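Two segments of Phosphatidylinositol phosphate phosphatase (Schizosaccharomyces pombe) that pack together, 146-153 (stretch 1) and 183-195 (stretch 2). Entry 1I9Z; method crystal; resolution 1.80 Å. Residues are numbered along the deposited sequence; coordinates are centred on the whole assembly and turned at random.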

ATOM      1  N   LYS A 146     -13.839  -3.363  11.858  1.00 19.91           N
ATOM      2  CA  LYS A 146     -12.424  -3.129  11.496  1.00 18.51           C
ATOM      3  C   LYS A 146     -11.798  -4.319  10.797  1.00 17.76           C
ATOM      4  O   LYS A 146     -12.251  -5.468  10.934  1.00 17.03           O
ATOM      5  N   GLY A 147     -10.739  -4.052  10.046  1.00 15.37           N
ATOM      6  CA  GLY A 147     -10.090  -5.134   9.332  1.00 17.28           C
ATOM      7  C   GLY A 147      -9.279  -4.712   8.151  1.00 16.71           C
ATOM      8  O   GLY A 147      -8.935  -3.519   7.987  1.00 17.78           O
ATOM      9  N   ALA A 148      -8.980  -5.682   7.302  1.00 16.76           N
ATOM     10  CA  ALA A 148      -8.141  -5.433   6.135  1.00 16.51           C
ATOM     11  C   ALA A 148      -8.648  -6.025   4.857  1.00 15.68           C
ATOM     12  O   ALA A 148      -9.332  -7.061   4.883  1.00 17.27           O
ATOM     13  N   VAL A 149      -8.313  -5.361   3.747  1.00 14.65           N
ATOM     14  CA  VAL A 149      -8.645  -5.889   2.403  1.00 13.74           C
ATOM     15  C   VAL A 149      -7.325  -5.908   1.645  1.00 14.90           C
ATOM     16  O   VAL A 149      -6.565  -4.914   1.671  1.00 14.92           O
ATOM     17  N   ALA A 150      -7.033  -7.024   0.990  1.00 12.92           N
ATOM     18  CA  ALA A 150      -5.795  -7.160   0.253  1.00 13.40           C
ATOM     19  C   ALA A 150      -5.942  -7.765  -1.172  1.00 14.05           C
ATOM     20  O   ALA A 150      -6.805  -8.644  -1.422  1.00 15.80           O
ATOM     21  N   ILE A 151      -5.163  -7.213  -2.099  1.00 12.95           N
ATOM     22  CA  ILE A 151      -5.094  -7.736  -3.461  1.00 15.16           C
ATOM     23  C   ILE A 151      -3.594  -7.835  -3.843  1.00 16.40           C
ATOM     24  O   ILE A 151      -2.822  -6.898  -3.607  1.00 16.34           O
ATOM     25  N   ARG A 152      -3.202  -8.964  -4.431  1.00 15.44           N
ATOM     26  CA  ARG A 152      -1.833  -9.182  -4.861  1.00 16.38           C
ATOM     27  C   ARG A 152      -1.870  -9.623  -6.329  1.00 18.70           C
ATOM     28  O   ARG A 152      -2.926 -10.002  -6.878  1.00 16.63           O
ATOM     29  N   PHE A 153      -0.719  -9.512  -6.984  1.00 17.06           N
ATOM     30  CA  PHE A 153      -0.643  -9.906  -8.378  1.00 16.90           C
ATOM     31  C   PHE A 153       0.835  -9.936  -8.796  1.00 18.45           C
ATOM     32  O   PHE A 153       1.730  -9.386  -8.101  1.00 18.73           O
ATOM     33  N   THR A 183      -2.905  -9.931  13.946  1.00 16.22           N
ATOM     34  CA  THR A 183      -4.088 -10.702  13.527  1.00 17.78           C
ATOM     35  C   THR A 183      -4.193 -10.708  12.022  1.00 18.12           C
ATOM     36  O   THR A 183      -4.435 -11.749  11.378  1.00 17.89           O
ATOM     37  N   ILE A 184      -3.990  -9.538  11.424  1.00 18.44           N
ATOM     38  CA  ILE A 184      -4.063  -9.435   9.982  1.00 16.91           C
ATOM     39  C   ILE A 184      -2.864 -10.026   9.288  1.00 17.05           C
ATOM     40  O   ILE A 184      -2.987 -10.686   8.244  1.00 19.52           O
ATOM     41  N   ALA A 185      -1.665  -9.781   9.804  1.00 17.08           N
ATOM     42  CA  ALA A 185      -0.455 -10.311   9.140  1.00 17.79           C
ATOM     43  C   ALA A 185      -0.482 -11.865   9.164  1.00 19.91           C
ATOM     44  O   ALA A 185      -0.050 -12.529   8.217  1.00 20.27           O
ATOM     45  N   SER A 186      -0.983 -12.445  10.249  1.00 21.32           N
ATOM     46  CA  SER A 186      -1.078 -13.921  10.298  1.00 23.02           C
ATOM     47  C   SER A 186      -2.344 -14.418   9.602  1.00 23.22           C
ATOM     48  O   SER A 186      -2.380 -15.518   9.043  1.00 23.76           O
ATOM     49  N   GLY A 187      -3.399 -13.618   9.621  1.00 21.28           N
ATOM     50  CA  GLY A 187      -4.661 -14.108   9.067  1.00 22.54           C
ATOM     51  C   GLY A 187      -4.978 -13.939   7.600  1.00 23.45           C
ATOM     52  O   GLY A 187      -5.822 -14.665   7.057  1.00 24.96           O
ATOM     53  N   LEU A 188      -4.355 -12.971   6.950  1.00 23.33           N
ATOM     54  CA  LEU A 188      -4.640 -12.741   5.543  1.00 23.81           C
ATOM     55  C   LEU A 188      -3.992 -13.867   4.727  1.00 23.41           C
ATOM     56  O   LEU A 188      -2.774 -14.103   4.821  1.00 25.03           O
ATOM     57  N   ARG A 189      -4.786 -14.583   3.954  1.00 23.21           N
ATOM     58  CA  ARG A 189      -4.230 -15.667   3.147  1.00 24.60           C
ATOM     59  C   ARG A 189      -4.921 -15.646   1.817  1.00 22.61           C
ATOM     60  O   ARG A 189      -6.137 -15.559   1.784  1.00 20.93           O
ATOM     61  N   PHE A 190      -4.148 -15.693   0.738  1.00 21.16           N
ATOM     62  CA  PHE A 190      -4.773 -15.690  -0.596  1.00 22.52           C
ATOM     63  C   PHE A 190      -4.981 -17.141  -1.025  1.00 25.65           C
ATOM     64  O   PHE A 190      -5.185 -17.974  -0.165  1.00 28.40           O
ATOM     65  N   ARG A 191      -4.939 -17.472  -2.304  1.00 25.88           N
ATOM     66  CA  ARG A 191      -5.129 -18.891  -2.687  1.00 28.43           C
ATOM     67  C   ARG A 191      -4.008 -19.815  -2.203  1.00 31.56           C
ATOM     68  O   ARG A 191      -2.818 -19.417  -2.132  1.00 31.01           O
ATOM     69  N   ARG A 192      -4.379 -21.046  -1.873  1.00 32.90           N
ATOM     70  CA  ARG A 192      -3.365 -22.025  -1.462  1.00 36.87           C
ATOM     71  C   ARG A 192      -2.475 -21.549  -0.313  1.00 37.19           C
ATOM     72  O   ARG A 192      -1.263 -21.847  -0.296  1.00 37.53           O
ATOM     73  N   GLY A 193      -3.070 -20.827   0.640  1.00 36.54           N
ATOM     74  CA  GLY A 193      -2.301 -20.368   1.787  1.00 35.22           C
ATOM     75  C   GLY A 193      -1.218 -19.338   1.538  1.00 33.88           C
ATOM     76  O   GLY A 193      -0.415 -19.119   2.414  1.00 33.18           O
ATOM     77  N   ARG A 194      -1.165 -18.712   0.366  1.00 32.17           N
ATOM     78  CA  ARG A 194      -0.144 -17.678   0.111  1.00 30.67           C
ATOM     79  C   ARG A 194      -0.295 -16.493   1.127  1.00 27.86           C
ATOM     80  O   ARG A 194      -1.398 -15.984   1.299  1.00 28.16           O
ATOM     81  N   SER A 195       0.785 -16.055   1.757  1.00 26.36           N
ATOM     82  CA  SER A 195       0.716 -14.967   2.730  1.00 25.15           C
ATOM     83  C   SER A 195       1.066 -13.633   2.117  1.00 23.27           C
ATOM     84  O   SER A 195       1.493 -13.542   0.982  1.00 22.49           O
TER

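A β-strand sorts its side chains by alternation, and the strand 147-153 of this phosphatase illustrates how the segment packed against it reads that pattern. A148, A150 and R152 direct their CA-to-CB bonds toward stretch 2, whereas V149 (chi1 t), I151 (m, t) and F153 (chi1 p) point away. The opposing residues I184, L188 and F190 follow the same order along the strand, first from the end of a helix and then from the loop beyond it.

The two alanines leave room for larger partners. I184, in the m, t rotamer, brings CG2 to 3.6 Å from A148 CB. L188, the first residue to leave helical phi/psi, has both chi angles between wells (-125° and 24°); its CG lies 4.0 Å from A150 CB, and its CD2 is 4.3 Å from A148 CB, so one leucine spans both alanines. F190, with chi1 m and chi2 97°, carries its ring to the strand: CZ reaches 3.8 Å from A150 CB, while A150 O approaches the ring edge, 3.6 Å from CE2.

R152 shows how a long polar side chain can serve such a surface. Its chi1 is p, which sets CG over the face of F190, 3.5 Å from the ring centroid and only 4° off the normal, in a CH-pi contact; chi2 and chi3, also p, then curl the chain onward to the guanidinium. Beyond this, its guanidinium lies flat on that of R194, which arrives through a t, t, m side chain. The planes are 11° apart and the centres 3.5 Å, with R152 NH1 3.4 Å from R194 NH1. These are like charges and both nitrogens are donors, so the stack contains no hydrogen bond; instead, both guanidiniums find hydrogen-bonding partners outside the two stretches. No hydrogen bond crosses the interface, whose contacts are apolar packing, CH-pi and stacking.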

ATOM      1  CB  LYS A 146     -11.615  -2.749  12.730  1.00 17.09           C
ATOM      2  CG  LYS A 146     -12.231  -1.540  13.482  1.00 19.51           C
ATOM      3  CD  LYS A 146     -12.259  -0.263  12.611  1.00 18.46           C
ATOM      4  CE  LYS A 146     -12.477   1.001  13.505  1.00 18.99           C
ATOM      5  NZ  LYS A 146     -13.752   0.906  14.300  1.00 22.80           N
ATOM      6  CB  ALA A 148      -6.703  -6.016   6.385  1.00 18.30           C
ATOM      7  CB  VAL A 149      -9.634  -4.949   1.656  1.00 12.62           C
ATOM      8  CG1 VAL A 149      -9.916  -5.514   0.241  1.00 12.98           C
ATOM      9  CG2 VAL A 149     -10.931  -4.865   2.474  1.00 14.34           C
ATOM     10  CB  ALA A 150      -4.774  -8.031   1.112  1.00 12.77           C
ATOM     11  CB  ILE A 151      -5.831  -6.792  -4.428  1.00 15.03           C
ATOM     12  CG1 ILE A 151      -7.352  -6.820  -4.069  1.00 12.85           C
ATOM     13  CG2 ILE A 151      -5.579  -7.277  -5.870  1.00 15.22           C
ATOM     14  CD1 ILE A 151      -8.160  -5.565  -4.693  1.00 14.41           C
ATOM     15  CB  ARG A 152      -1.153 -10.240  -3.976  1.00 14.50           C
ATOM     16  CG  ARG A 152      -1.744 -11.740  -4.072  1.00 18.00           C
ATOM     17  CD  ARG A 152      -1.287 -12.526  -5.332  1.00 18.28           C
ATOM     18  NE  ARG A 152       0.180 -12.632  -5.373  1.00 18.29           N
ATOM     19  CZ  ARG A 152       0.922 -12.894  -6.457  1.00 20.29           C
ATOM     20  NH1 ARG A 152       2.257 -12.907  -6.335  1.00 19.87           N
ATOM     21  NH2 ARG A 152       0.354 -13.177  -7.643  1.00 18.85           N
ATOM     22  CB  PHE A 153      -1.461  -8.936  -9.287  1.00 15.61           C
ATOM     23  CG  PHE A 153      -1.034  -7.480  -9.238  1.00 18.76           C
ATOM     24  CD1 PHE A 153      -0.028  -7.012 -10.067  1.00 17.10           C
ATOM     25  CD2 PHE A 153      -1.637  -6.582  -8.342  1.00 18.87           C
ATOM     26  CE1 PHE A 153       0.392  -5.666 -10.022  1.00 22.79           C
ATOM     27  CE2 PHE A 153      -1.245  -5.232  -8.273  1.00 20.84           C
ATOM     28  CZ  PHE A 153      -0.234  -4.759  -9.107  1.00 22.13           C
ATOM     29  CB  THR A 183      -5.364 -10.099  14.167  1.00 18.88           C
ATOM     30  OG1 THR A 183      -5.300 -10.246  15.595  1.00 20.70           O
ATOM     31  CG2 THR A 183      -6.679 -10.834  13.679  1.00 17.98           C
ATOM     32  CB  ILE A 184      -4.233  -7.928   9.555  1.00 15.79           C
ATOM     33  CG1 ILE A 184      -5.556  -7.401  10.072  1.00 16.05           C
ATOM     34  CG2 ILE A 184      -4.020  -7.803   8.020  1.00 16.24           C
ATOM     35  CD1 ILE A 184      -5.667  -5.804  10.071  1.00 14.13           C
ATOM     36  CB  ALA A 185       0.774  -9.788   9.855  1.00 18.37           C
ATOM     37  CB  SER A 186      -1.165 -14.431  11.741  1.00 25.50           C
ATOM     38  OG  SER A 186      -0.118 -13.883  12.539  1.00 29.92           O
ATOM     39  CB  LEU A 188      -4.064 -11.389   5.156  1.00 23.00           C
ATOM     40  CG  LEU A 188      -4.684 -10.149   4.519  1.00 26.31           C
ATOM     41  CD1 LEU A 188      -6.221  -9.991   4.704  1.00 22.54           C
ATOM     42  CD2 LEU A 188      -3.869  -8.967   5.039  1.00 22.03           C
ATOM     43  CB  ARG A 189      -4.526 -16.996   3.805  1.00 28.41           C
ATOM     44  CG  ARG A 189      -3.638 -17.221   5.011  1.00 34.18           C
ATOM     45  CD  ARG A 189      -2.316 -17.792   4.523  1.00 39.67           C
ATOM     46  NE  ARG A 189      -1.498 -18.192   5.662  1.00 42.29           N
ATOM     47  CZ  ARG A 189      -0.897 -17.320   6.460  1.00 43.45           C
ATOM     48  NH1 ARG A 189      -1.010 -16.021   6.228  1.00 44.41           N
ATOM     49  NH2 ARG A 189      -0.218 -17.742   7.508  1.00 44.26           N
ATOM     50  CB  PHE A 190      -3.903 -14.965  -1.583  1.00 20.43           C
ATOM     51  CG  PHE A 190      -3.633 -13.515  -1.216  1.00 19.36           C
ATOM     52  CD1 PHE A 190      -2.459 -13.184  -0.566  1.00 17.19           C
ATOM     53  CD2 PHE A 190      -4.492 -12.505  -1.591  1.00 18.44           C
ATOM     54  CE1 PHE A 190      -2.110 -11.829  -0.305  1.00 18.67           C
ATOM     55  CE2 PHE A 190      -4.168 -11.160  -1.334  1.00 17.53           C
ATOM     56  CZ  PHE A 190      -2.951 -10.843  -0.689  1.00 19.12           C
ATOM     57  CB  ARG A 191      -5.222 -19.015  -4.201  1.00 28.42           C
ATOM     58  CG  ARG A 191      -6.330 -18.099  -4.728  1.00 25.87           C
ATOM     59  CD  ARG A 191      -6.627 -18.304  -6.229  1.00 28.33           C
ATOM     60  NE  ARG A 191      -7.165 -19.632  -6.555  1.00 30.13           N
ATOM     61  CZ  ARG A 191      -7.165 -20.164  -7.784  1.00 30.30           C
ATOM     62  NH1 ARG A 191      -6.649 -19.492  -8.800  1.00 31.28           N
ATOM     63  NH2 ARG A 191      -7.693 -21.371  -8.003  1.00 30.96           N
ATOM     64  CB  ARG A 192      -2.459 -22.378  -2.636  1.00 40.09           C
ATOM     65  CG  ARG A 192      -3.223 -22.658  -3.932  1.00 45.54           C
ATOM     66  CD  ARG A 192      -2.303 -22.869  -5.117  1.00 49.57           C
ATOM     67  NE  ARG A 192      -1.565 -24.129  -5.015  1.00 53.98           N
ATOM     68  CZ  ARG A 192      -0.241 -24.239  -5.148  1.00 55.60           C
ATOM     69  NH1 ARG A 192       0.496 -23.150  -5.383  1.00 55.68           N
ATOM     70  NH2 ARG A 192       0.336 -25.440  -5.070  1.00 55.66           N
ATOM     71  CB  ARG A 194      -0.337 -17.136  -1.313  1.00 30.29           C
ATOM     72  CG  ARG A 194       0.634 -16.069  -1.704  1.00 29.30           C
ATOM     73  CD  ARG A 194       0.059 -15.171  -2.850  1.00 31.89           C
ATOM     74  NE  ARG A 194      -0.352 -15.825  -4.121  1.00 31.60           N
ATOM     75  CZ  ARG A 194       0.467 -16.182  -5.125  1.00 33.12           C
ATOM     76  NH1 ARG A 194       1.795 -15.990  -5.037  1.00 30.44           N
ATOM     77  NH2 ARG A 194      -0.062 -16.674  -6.269  1.00 32.18           N
ATOM     78  CB  SER A 195       1.677 -15.198   3.900  1.00 27.54           C
ATOM     79  OG  SER A 195       3.000 -14.812   3.507  1.00 28.47           O
TER